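Local coordinates for protein D-alanyl-D-alanine carboxypeptidase (Streptococcus pneumoniae R6, PDB 1XP4) that probably removes the C-terminal D-alanine from peptidoglycan precursor peptides, as a serine-type D-Ala-D-Ala carboxypeptidase of the penicillin-binding protein family, at residues 43-48 with 221-226; 96-101 with 191-196; 236-239 with 244-247. All coordinates share one frame; numbering follows the deposited sequence.

Contact 1: 43-48 with 221-226; sequences TKLITV and DGLKTG. With SO4 (sulfate ion), chain E.
The active-site cleft of a penicillin-binding protein lies between the start of the SxxK helix and the edge strand carrying the KTG motif, and here Lys-44 and Leu-45 of that helix meet Leu-223 and Lys-224 of that strand. No hydrogen bond crosses between the segments; apolar carbon does the touching. Leu-45 sends its two methyls to different neighbours: CD1 reaches CD2 of Leu-223 at 3.8 Å, while CD2 lies 3.7 Å from CB of Lys-224. The branched leucine suits this place because one side chain fills the angle between two strand residues, and Val-176 and Leu-180 of helix 170-183 also pack on it. Leu-223 follows a cis peptide bond and forms a classic beta bulge with Lys-224 opposite Val-236.

The lysines cross with CD of Lys-44 4.0 Å from CE of Lys-224, and NZ of Lys-44 stays 5.4 Å from NZ of Lys-224. Lys-44, the predicted proton acceptor, is held at its amine by Asn-106, Thr-145 O and Ser-41, the predicted acylating serine; Ser-104, also predicted to belong to the active site, bonds weakly to both amines. Lys-224, predicted to bind substrate, bends at chi2 (66°) and again at chi4 (56°), which curls it forward over its own strand. There NZ donates to Thr-225 O at 2.9 Å, from above the carbonyl plane. A sulfate, probably from the crystallisation liquor, sits beside this end of the strand and also bonds Thr-227; its O2 lies 2.9 Å from Thr-225 OG1 and 3.6 Å from Lys-224 NZ.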
ATOM      1  N   THR A  43       3.173 -10.934   1.911  1.00 10.16           N
ATOM      2  CA  THR A  43       4.589 -10.652   2.093  1.00 13.93           C
ATOM      3  C   THR A  43       5.239 -10.064   0.840  1.00 14.22           C
ATOM      4  O   THR A  43       6.097  -9.178   0.918  1.00 16.10           O
ATOM      5  CB  THR A  43       5.349 -11.952   2.480  1.00 17.39           C
ATOM      6  OG1 THR A  43       4.886 -12.419   3.757  1.00 18.35           O
ATOM      7  CG2 THR A  43       6.850 -11.705   2.542  1.00 15.31           C
ATOM      8  N   LYS A  44       4.826 -10.563  -0.317  1.00 14.18           N
ATOM      9  CA  LYS A  44       5.375 -10.115  -1.585  1.00 13.19           C
ATOM     10  C   LYS A  44       5.281  -8.606  -1.849  1.00 14.10           C
ATOM     11  O   LYS A  44       5.866  -8.107  -2.808  1.00 17.11           O
ATOM     12  CB  LYS A  44       4.717 -10.898  -2.719  1.00 11.07           C
ATOM     13  CG  LYS A  44       4.958 -12.401  -2.632  1.00 10.16           C
ATOM     14  CD  LYS A  44       4.335 -13.139  -3.807  1.00 14.91           C
ATOM     15  CE  LYS A  44       4.721 -14.618  -3.830  1.00 15.35           C
ATOM     16  NZ  LYS A  44       4.099 -15.400  -2.725  1.00 12.38           N
ATOM     17  N   LEU A  45       4.557  -7.875  -1.009  1.00 12.66           N
ATOM     18  CA  LEU A  45       4.451  -6.440  -1.203  1.00 12.02           C
ATOM     19  C   LEU A  45       5.750  -5.801  -0.750  1.00 15.35           C
ATOM     20  O   LEU A  45       6.300  -4.911  -1.415  1.00 16.49           O
ATOM     21  CB  LEU A  45       3.289  -5.865  -0.400  1.00 11.68           C
ATOM     22  CG  LEU A  45       1.884  -6.302  -0.820  1.00 12.50           C
ATOM     23  CD1 LEU A  45       0.861  -5.581   0.044  1.00  7.14           C
ATOM     24  CD2 LEU A  45       1.658  -5.993  -2.302  1.00  8.70           C
ATOM     25  N   ILE A  46       6.248  -6.250   0.394  1.00 15.58           N
ATOM     26  CA  ILE A  46       7.493  -5.703   0.892  1.00 14.58           C
ATOM     27  C   ILE A  46       8.546  -6.044  -0.158  1.00 15.68           C
ATOM     28  O   ILE A  46       9.362  -5.204  -0.530  1.00 16.52           O
ATOM     29  CB  ILE A  46       7.878  -6.327   2.241  1.00 14.01           C
ATOM     30  CG1 ILE A  46       6.669  -6.327   3.184  1.00 12.07           C
ATOM     31  CG2 ILE A  46       9.010  -5.524   2.866  1.00 11.76           C
ATOM     32  CD1 ILE A  46       6.867  -7.152   4.440  1.00  6.54           C
ATOM     33  N   THR A  47       8.496  -7.277  -0.657  1.00 17.22           N
ATOM     34  CA  THR A  47       9.432  -7.752  -1.678  1.00 16.65           C
ATOM     35  C   THR A  47       9.435  -6.850  -2.902  1.00 16.64           C
ATOM     36  O   THR A  47      10.479  -6.362  -3.341  1.00 16.97           O
ATOM     37  CB  THR A  47       9.070  -9.177  -2.146  1.00 16.72           C
ATOM     38  OG1 THR A  47       9.223 -10.096  -1.054  1.00 19.18           O
ATOM     39  CG2 THR A  47       9.965  -9.601  -3.299  1.00 10.44           C
ATOM     40  N   VAL A  48       8.246  -6.640  -3.444  1.00 16.35           N
ATOM     41  CA  VAL A  48       8.051  -5.818  -4.625  1.00 18.09           C
ATOM     42  C   VAL A  48       8.508  -4.366  -4.440  1.00 19.57           C
ATOM     43  O   VAL A  48       8.866  -3.696  -5.418  1.00 19.54           O
ATOM     44  CB  VAL A  48       6.559  -5.888  -5.051  1.00 18.28           C
ATOM     45  CG1 VAL A  48       6.162  -4.662  -5.836  1.00 20.86           C
ATOM     46  CG2 VAL A  48       6.328  -7.144  -5.889  1.00 17.94           C
ATOM     47  N   ASP A 221      -8.497  -2.365  -7.799  1.00 16.41           N
ATOM     48  CA  ASP A 221      -7.346  -2.570  -8.703  1.00 19.21           C
ATOM     49  C   ASP A 221      -6.120  -3.058  -7.910  1.00 21.24           C
ATOM     50  O   ASP A 221      -4.989  -2.906  -8.328  1.00 18.72           O
ATOM     51  CB  ASP A 221      -7.007  -1.290  -9.481  1.00 20.08           C
ATOM     52  CG  ASP A 221      -6.950  -0.069  -8.571  1.00 22.99           C
ATOM     53  OD1 ASP A 221      -7.356  -0.162  -7.423  1.00 26.34           O
ATOM     54  OD2 ASP A 221      -6.516   0.981  -9.026  1.00 24.45           O
ATOM     55  N   GLY A 222      -6.387  -3.584  -6.705  1.00 20.00           N
ATOM     56  CA  GLY A 222      -5.297  -4.200  -5.925  1.00 20.00           C
ATOM     57  C   GLY A 222      -5.849  -4.964  -4.720  1.00 20.00           C
ATOM     58  O   GLY A 222      -7.036  -4.965  -4.472  1.00 20.00           O
ATOM     59  N   LEU A 223      -4.954  -5.609  -3.927  1.00 19.97           N
ATOM     60  CA  LEU A 223      -3.518  -5.356  -4.014  1.00 15.21           C
ATOM     61  C   LEU A 223      -2.693  -6.643  -3.962  1.00 14.72           C
ATOM     62  O   LEU A 223      -1.705  -6.796  -4.659  1.00 13.42           O
ATOM     63  CB  LEU A 223      -3.137  -4.488  -2.812  1.00 11.84           C
ATOM     64  CG  LEU A 223      -1.748  -3.856  -2.955  1.00  9.25           C
ATOM     65  CD1 LEU A 223      -1.665  -2.894  -4.143  1.00  7.38           C
ATOM     66  CD2 LEU A 223      -1.337  -3.048  -1.724  1.00  9.56           C
ATOM     67  N   LYS A 224      -3.105  -7.551  -3.051  1.00 12.90           N
ATOM     68  CA  LYS A 224      -2.395  -8.829  -2.888  1.00 12.94           C
ATOM     69  C   LYS A 224      -3.129  -9.812  -1.961  1.00 12.52           C
ATOM     70  O   LYS A 224      -3.429  -9.516  -0.822  1.00 16.25           O
ATOM     71  CB  LYS A 224      -1.001  -8.593  -2.306  1.00 11.69           C
ATOM     72  CG  LYS A 224      -0.116  -9.831  -2.470  1.00 13.80           C
ATOM     73  CD  LYS A 224       0.198 -10.149  -3.924  1.00 14.09           C
ATOM     74  CE  LYS A 224       0.660 -11.599  -4.111  1.00 15.03           C
ATOM     75  NZ  LYS A 224      -0.365 -12.477  -3.560  1.00 18.15           N
ATOM     76  N   THR A 225      -3.432 -11.016  -2.483  1.00 10.53           N
ATOM     77  CA  THR A 225      -4.033 -12.018  -1.609  1.00 11.28           C
ATOM     78  C   THR A 225      -2.982 -12.806  -0.836  1.00 11.63           C
ATOM     79  O   THR A 225      -1.789 -12.643  -1.006  1.00 12.61           O
ATOM     80  CB  THR A 225      -4.903 -12.990  -2.403  1.00 11.49           C
ATOM     81  OG1 THR A 225      -4.233 -13.459  -3.573  1.00  9.76           O
ATOM     82  CG2 THR A 225      -6.221 -12.333  -2.782  1.00 13.54           C
ATOM     83  N   GLY A 226      -3.450 -13.571   0.137  1.00 11.50           N
ATOM     84  CA  GLY A 226      -2.539 -14.406   0.895  1.00 10.87           C
ATOM     85  C   GLY A 226      -3.294 -15.480   1.641  1.00 11.14           C
ATOM     86  O   GLY A 226      -4.290 -15.198   2.310  1.00 12.48           O
TER
HETATM   87  S   SO4 E 464      -2.546 -16.894  -2.736  1.00 54.95           S
HETATM   88  O1  SO4 E 464      -2.868 -17.749  -3.899  1.00 53.90           O
HETATM   89  O2  SO4 E 464      -2.186 -15.544  -3.202  1.00 52.93           O
HETATM   90  O3  SO4 E 464      -3.712 -16.800  -1.834  1.00 48.99           O
HETATM   91  O4  SO4 E 464      -1.396 -17.484  -2.022  1.00 54.13           O

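Contact 2: 96-101 with 191-196; sequences LLEATL and TKKPSS
Glu-98 and Lys-193 cross at about a right angle, the glutamate reaching out from helix 93-103 and the lysine coming over from the loop that leads into strand 195-198. CG of Glu-98 stands anti to the backbone N (chi1 -154°), and a bend at chi2 turns the carboxylate toward the loop. Lys-193 is extended beyond CG and delivers its ammonium group to the carboxylate, NZ lying 2.8 Å from OE2 of Glu-98. This pair is a salt bridge, although the position of OE2 is less certain because it is modelled too near Ser-196. A long, flexible lysine suits this partly exposed position, where it can span the gap to an acid rooted on the helix.

One helical turn further on, the contact becomes apolar. CB of Leu-101 faces the CG2 methyl of Thr-191 at 4.3 Å, a loose approach. Threonine serves two neighbours here, since its OG1 bonds Asp-221 O while its methyl turns to the leucine. Leu-101 also packs on Val-48 of helix 44-57, close to Lys-44, the predicted proton acceptor, and Lys-224, predicted to bind substrate. The contact thus joins helix 93-103 to the connection between helix 188-191 and the hairpin 195-198/201-204, beside the active site of the penicillin-binding protein fold.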
ATOM      1  N   LEU A  96       8.695 -11.515 -14.114  1.00 17.31           N
ATOM      2  CA  LEU A  96       8.603 -12.055 -12.762  1.00 17.26           C
ATOM      3  C   LEU A  96       7.719 -11.166 -11.894  1.00 17.71           C
ATOM      4  O   LEU A  96       6.921 -11.651 -11.091  1.00 18.53           O
ATOM      5  CB  LEU A  96       9.994 -12.173 -12.150  1.00 15.20           C
ATOM      6  CG  LEU A  96      10.920 -13.137 -12.886  1.00 13.45           C
ATOM      7  CD1 LEU A  96      12.297 -13.098 -12.249  1.00 13.44           C
ATOM      8  CD2 LEU A  96      10.332 -14.546 -12.844  1.00 15.20           C
ATOM      9  N   LEU A  97       7.863  -9.860 -12.064  1.00 17.59           N
ATOM     10  CA  LEU A  97       7.066  -8.909 -11.310  1.00 20.33           C
ATOM     11  C   LEU A  97       5.586  -9.175 -11.567  1.00 20.74           C
ATOM     12  O   LEU A  97       4.770  -9.201 -10.644  1.00 22.65           O
ATOM     13  CB  LEU A  97       7.406  -7.490 -11.747  1.00 20.79           C
ATOM     14  CG  LEU A  97       7.831  -6.522 -10.651  1.00 22.23           C
ATOM     15  CD1 LEU A  97       8.078  -5.159 -11.285  1.00 22.94           C
ATOM     16  CD2 LEU A  97       6.760  -6.440  -9.577  1.00 23.62           C
ATOM     17  N   GLU A  98       5.246  -9.366 -12.831  1.00 19.69           N
ATOM     18  CA  GLU A  98       3.872  -9.628 -13.208  1.00 20.20           C
ATOM     19  C   GLU A  98       3.457 -10.971 -12.605  1.00 19.46           C
ATOM     20  O   GLU A  98       2.381 -11.087 -12.020  1.00 20.86           O
ATOM     21  CB  GLU A  98       3.750  -9.655 -14.737  1.00 22.59           C
ATOM     22  CG  GLU A  98       2.370  -9.301 -15.274  1.00 22.11           C
ATOM     23  CD  GLU A  98       2.407  -8.141 -16.260  1.00 23.85           C
ATOM     24  OE1 GLU A  98       3.013  -7.099 -15.937  1.00 24.28           O
ATOM     25  OE2 GLU A  98       1.823  -8.264 -17.356  1.00 25.28           O
ATOM     26  N   ALA A  99       4.318 -11.979 -12.737  1.00 17.48           N
ATOM     27  CA  ALA A  99       4.034 -13.307 -12.196  1.00 15.18           C
ATOM     28  C   ALA A  99       3.871 -13.267 -10.670  1.00 15.98           C
ATOM     29  O   ALA A  99       3.016 -13.958 -10.109  1.00 17.07           O
ATOM     30  CB  ALA A  99       5.138 -14.273 -12.582  1.00  9.43           C
ATOM     31  N   THR A 100       4.686 -12.450 -10.007  1.00 13.96           N
ATOM     32  CA  THR A 100       4.631 -12.321  -8.555  1.00 13.52           C
ATOM     33  C   THR A 100       3.331 -11.688  -8.054  1.00 13.69           C
ATOM     34  O   THR A 100       2.624 -12.268  -7.229  1.00 16.39           O
ATOM     35  CB  THR A 100       5.818 -11.472  -8.016  1.00 13.27           C
ATOM     36  OG1 THR A 100       7.044 -12.188  -8.197  1.00 17.30           O
ATOM     37  CG2 THR A 100       5.651 -11.179  -6.541  1.00 11.88           C
ATOM     38  N   LEU A 101       3.016 -10.501  -8.553  1.00 11.42           N
ATOM     39  CA  LEU A 101       1.828  -9.790  -8.108  1.00 11.79           C
ATOM     40  C   LEU A 101       0.495 -10.337  -8.595  1.00 13.32           C
ATOM     41  O   LEU A 101      -0.496 -10.291  -7.871  1.00 14.11           O
ATOM     42  CB  LEU A 101       1.947  -8.318  -8.495  1.00 10.22           C
ATOM     43  CG  LEU A 101       3.059  -7.549  -7.779  1.00  8.31           C
ATOM     44  CD1 LEU A 101       3.248  -6.185  -8.411  1.00  7.50           C
ATOM     45  CD2 LEU A 101       2.706  -7.417  -6.312  1.00  4.63           C
ATOM     46  N   THR A 191      -1.199  -5.092 -10.533  1.00 18.15           N
ATOM     47  CA  THR A 191      -2.214  -5.715  -9.672  1.00 17.95           C
ATOM     48  C   THR A 191      -3.614  -5.614 -10.286  1.00 17.90           C
ATOM     49  O   THR A 191      -4.464  -6.494 -10.119  1.00 15.93           O
ATOM     50  CB  THR A 191      -2.220  -5.063  -8.253  1.00 18.56           C
ATOM     51  OG1 THR A 191      -2.537  -3.669  -8.358  1.00 19.16           O
ATOM     52  CG2 THR A 191      -0.857  -5.211  -7.588  1.00 15.78           C
ATOM     53  N   LYS A 192      -3.819  -4.523 -11.005  1.00 18.05           N
ATOM     54  CA  LYS A 192      -5.057  -4.204 -11.699  1.00 19.02           C
ATOM     55  C   LYS A 192      -5.462  -5.313 -12.691  1.00 18.56           C
ATOM     56  O   LYS A 192      -6.604  -5.756 -12.705  1.00 20.66           O
ATOM     57  CB  LYS A 192      -4.832  -2.880 -12.441  1.00 19.92           C
ATOM     58  CG  LYS A 192      -6.023  -2.188 -13.053  1.00 19.52           C
ATOM     59  CD  LYS A 192      -5.522  -0.925 -13.762  1.00 22.62           C
ATOM     60  CE  LYS A 192      -6.655  -0.027 -14.270  1.00 25.15           C
ATOM     61  NZ  LYS A 192      -7.424   0.635 -13.179  1.00 23.66           N
ATOM     62  N   LYS A 193      -4.520  -5.760 -13.514  1.00 15.19           N
ATOM     63  CA  LYS A 193      -4.793  -6.786 -14.514  1.00 15.88           C
ATOM     64  C   LYS A 193      -5.428  -8.074 -13.999  1.00 17.28           C
ATOM     65  O   LYS A 193      -4.895  -8.728 -13.107  1.00 19.89           O
ATOM     66  CB  LYS A 193      -3.504  -7.155 -15.239  1.00 15.14           C
ATOM     67  CG  LYS A 193      -2.819  -6.011 -15.920  1.00 14.37           C
ATOM     68  CD  LYS A 193      -1.528  -6.481 -16.551  1.00 18.53           C
ATOM     69  CE  LYS A 193      -0.797  -5.331 -17.218  1.00 19.48           C
ATOM     70  NZ  LYS A 193       0.509  -5.790 -17.741  1.00 24.11           N
ATOM     71  N   PRO A 194      -6.578  -8.463 -14.566  1.00 17.62           N
ATOM     72  CA  PRO A 194      -7.251  -9.695 -14.139  1.00 16.76           C
ATOM     73  C   PRO A 194      -6.580 -10.927 -14.752  1.00 16.45           C
ATOM     74  O   PRO A 194      -6.833 -12.062 -14.350  1.00 16.62           O
ATOM     75  CB  PRO A 194      -8.679  -9.488 -14.623  1.00 16.60           C
ATOM     76  CG  PRO A 194      -8.496  -8.639 -15.838  1.00 16.17           C
ATOM     77  CD  PRO A 194      -7.466  -7.644 -15.407  1.00 15.43           C
ATOM     78  N   SER A 195      -5.722 -10.684 -15.735  1.00 17.73           N
ATOM     79  CA  SER A 195      -4.960 -11.740 -16.407  1.00 19.05           C
ATOM     80  C   SER A 195      -3.890 -11.059 -17.247  1.00 20.36           C
ATOM     81  O   SER A 195      -4.076  -9.935 -17.717  1.00 21.07           O
ATOM     82  CB  SER A 195      -5.851 -12.636 -17.299  1.00 17.62           C
ATOM     83  OG  SER A 195      -6.304 -11.994 -18.481  1.00 16.83           O
ATOM     84  N   SER A 196      -2.763 -11.735 -17.417  1.00 20.83           N
ATOM     85  CA  SER A 196      -1.664 -11.180 -18.181  1.00 21.88           C
ATOM     86  C   SER A 196      -0.918 -12.315 -18.854  1.00 22.17           C
ATOM     87  O   SER A 196      -1.348 -13.469 -18.798  1.00 22.14           O
ATOM     88  CB  SER A 196      -0.731 -10.403 -17.248  1.00 22.69           C
ATOM     89  OG  SER A 196       0.420  -9.945 -17.930  1.00 25.48           O
TER

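Contact 3: 236-239 with 244-247; sequences VGTT and MRVI
Backbone hydrogen bonds join Thr-239 and Val-246 in both directions. Val-246 N donates to Thr-239 O at 2.8 Å, and Thr-239 N returns a bond to Val-246 O at 3.0 Å, which makes this the hydrogen-bonded pair. Thr-238 and Ile-247 form the adjoining non-hydrogen-bonded pair. Val-246 O also receives a CA-H...O contact from CA of Thr-238 at 3.1 Å.

These are the two strands of the beta hairpin 234-241/244-253, antiparallel neighbours within the five-stranded sheet of the penicillin-binding protein fold. Beta-branched residues suit such extended backbone, and alternation sends their side chains to different helices: Thr-239 and Val-246 meet helix 262-277, whereas Thr-238 and Ile-247 meet helix 170-183.

Among side chains, the polar link is between Thr-238 and Arg-245. NE of the arginine donates to OG1 at 3.0 Å with an angle of 168°, and the hydroxyl lies at the guanidinium edge, only 9° out of its plane. OG1 is placed for this by chi1 of -176°, which sets it anti to the backbone N; a weak bond of 3.4 Å also runs from OG1 to Val-246 O. NH2 forms a salt bridge with Asp-221. Apolar contact is slight: CG1 of Val-236 approaches CG2 of Ile-247 at 4.5 Å.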
ATOM      1  N   VAL A 236      -5.215  -7.923   0.836  1.00 13.04           N
ATOM      2  CA  VAL A 236      -4.980  -6.499   0.968  1.00 13.44           C
ATOM      3  C   VAL A 236      -5.594  -5.953  -0.304  1.00 14.73           C
ATOM      4  O   VAL A 236      -5.201  -6.356  -1.401  1.00 15.34           O
ATOM      5  CB  VAL A 236      -3.473  -6.128   0.985  1.00 12.64           C
ATOM      6  CG1 VAL A 236      -3.325  -4.621   1.118  1.00  7.04           C
ATOM      7  CG2 VAL A 236      -2.761  -6.814   2.137  1.00 10.09           C
ATOM      8  N   GLY A 237      -6.571  -5.065  -0.163  1.00 14.42           N
ATOM      9  CA  GLY A 237      -7.204  -4.496  -1.334  1.00 14.80           C
ATOM     10  C   GLY A 237      -7.205  -2.983  -1.324  1.00 16.25           C
ATOM     11  O   GLY A 237      -7.309  -2.366  -0.269  1.00 18.26           O
ATOM     12  N   THR A 238      -7.059  -2.377  -2.497  1.00 17.25           N
ATOM     13  CA  THR A 238      -7.097  -0.922  -2.596  1.00 16.06           C
ATOM     14  C   THR A 238      -8.185  -0.593  -3.614  1.00 15.31           C
ATOM     15  O   THR A 238      -8.424  -1.355  -4.552  1.00 12.59           O
ATOM     16  CB  THR A 238      -5.743  -0.325  -3.054  1.00 16.66           C
ATOM     17  OG1 THR A 238      -5.831   1.107  -3.042  1.00 16.46           O
ATOM     18  CG2 THR A 238      -5.392  -0.789  -4.459  1.00 16.09           C
ATOM     19  N   THR A 239      -8.854   0.536  -3.427  1.00 15.33           N
ATOM     20  CA  THR A 239      -9.927   0.903  -4.332  1.00 15.80           C
ATOM     21  C   THR A 239     -10.230   2.384  -4.263  1.00 16.70           C
ATOM     22  O   THR A 239      -9.871   3.059  -3.298  1.00 18.83           O
ATOM     23  CB  THR A 239     -11.217   0.148  -3.972  1.00 14.66           C
ATOM     24  OG1 THR A 239     -12.196   0.352  -4.994  1.00 17.00           O
ATOM     25  CG2 THR A 239     -11.779   0.669  -2.660  1.00 13.16           C
HETATM   26  N   MSE A 244     -12.655   8.555  -3.208  1.00 20.73           N
HETATM   27  CA  MSE A 244     -11.656   8.328  -2.165  1.00 21.25           C
HETATM   28  C   MSE A 244     -10.934   6.983  -2.273  1.00 21.60           C
HETATM   29  O   MSE A 244     -11.561   5.938  -2.478  1.00 20.42           O
HETATM   30  CB  MSE A 244     -12.336   8.451  -0.798  1.00 21.24           C
HETATM   31  CG  MSE A 244     -11.474   8.124   0.413  1.00 23.11           C
HETATM   32 SE   MSE A 244     -12.456   8.411   2.079  1.00 29.85          SE
HETATM   33  CE  MSE A 244     -13.287   6.686   2.289  1.00 23.90           C
ATOM     34  N   ARG A 245      -9.610   7.019  -2.132  1.00 20.54           N
ATOM     35  CA  ARG A 245      -8.801   5.803  -2.196  1.00 18.80           C
ATOM     36  C   ARG A 245      -8.688   5.168  -0.817  1.00 18.35           C
ATOM     37  O   ARG A 245      -8.263   5.800   0.154  1.00 16.64           O
ATOM     38  CB  ARG A 245      -7.405   6.101  -2.727  1.00 18.25           C
ATOM     39  CG  ARG A 245      -6.541   4.871  -2.839  1.00 19.17           C
ATOM     40  CD  ARG A 245      -5.830   4.843  -4.172  1.00 21.59           C
ATOM     41  NE  ARG A 245      -6.000   3.537  -4.795  1.00 23.23           N
ATOM     42  CZ  ARG A 245      -6.048   3.336  -6.106  1.00 24.23           C
ATOM     43  NH1 ARG A 245      -5.931   4.360  -6.944  1.00 19.21           N
ATOM     44  NH2 ARG A 245      -6.247   2.111  -6.576  1.00 25.08           N
ATOM     45  N   VAL A 246      -9.058   3.899  -0.746  1.00 17.03           N
ATOM     46  CA  VAL A 246      -9.034   3.176   0.503  1.00 14.72           C
ATOM     47  C   VAL A 246      -8.136   1.967   0.413  1.00 14.99           C
ATOM     48  O   VAL A 246      -8.166   1.240  -0.580  1.00 15.69           O
ATOM     49  CB  VAL A 246     -10.449   2.686   0.880  1.00 15.67           C
ATOM     50  CG1 VAL A 246     -10.386   1.830   2.140  1.00 17.04           C
ATOM     51  CG2 VAL A 246     -11.386   3.872   1.082  1.00 12.79           C
ATOM     52  N   ILE A 247      -7.322   1.768   1.445  1.00 15.26           N
ATOM     53  CA  ILE A 247      -6.463   0.601   1.508  1.00 14.31           C
ATOM     54  C   ILE A 247      -7.106  -0.292   2.546  1.00 12.88           C
ATOM     55  O   ILE A 247      -7.409   0.137   3.654  1.00  9.07           O
ATOM     56  CB  ILE A 247      -5.037   0.931   1.933  1.00 15.77           C
ATOM     57  CG1 ILE A 247      -4.378   1.822   0.877  1.00 15.42           C
ATOM     58  CG2 ILE A 247      -4.249  -0.369   2.095  1.00 12.81           C
ATOM     59  CD1 ILE A 247      -2.892   2.025   1.092  1.00 19.40           C
TER

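In the fold
From the N terminus the chain passes through residues 43-48 on the SxxK helix, then 96-101 on a second helix. Contact 2 closes first, when the loop at 191-196 returns to that second helix; contact 1 closes later at 221-226 and so encloses contact 2 entirely. Contact 3 follows in series as a short hairpin closure between 236-239 and 244-247. Contact 1 ties helix 44-57 to the edge strand 220-228 of the five-stranded sheet, contact 2 ties the segment leading into the small hairpin to helix 93-103, and contact 3 builds the sheet inward. Asp-221, in contact 1, touches residues of both other contacts.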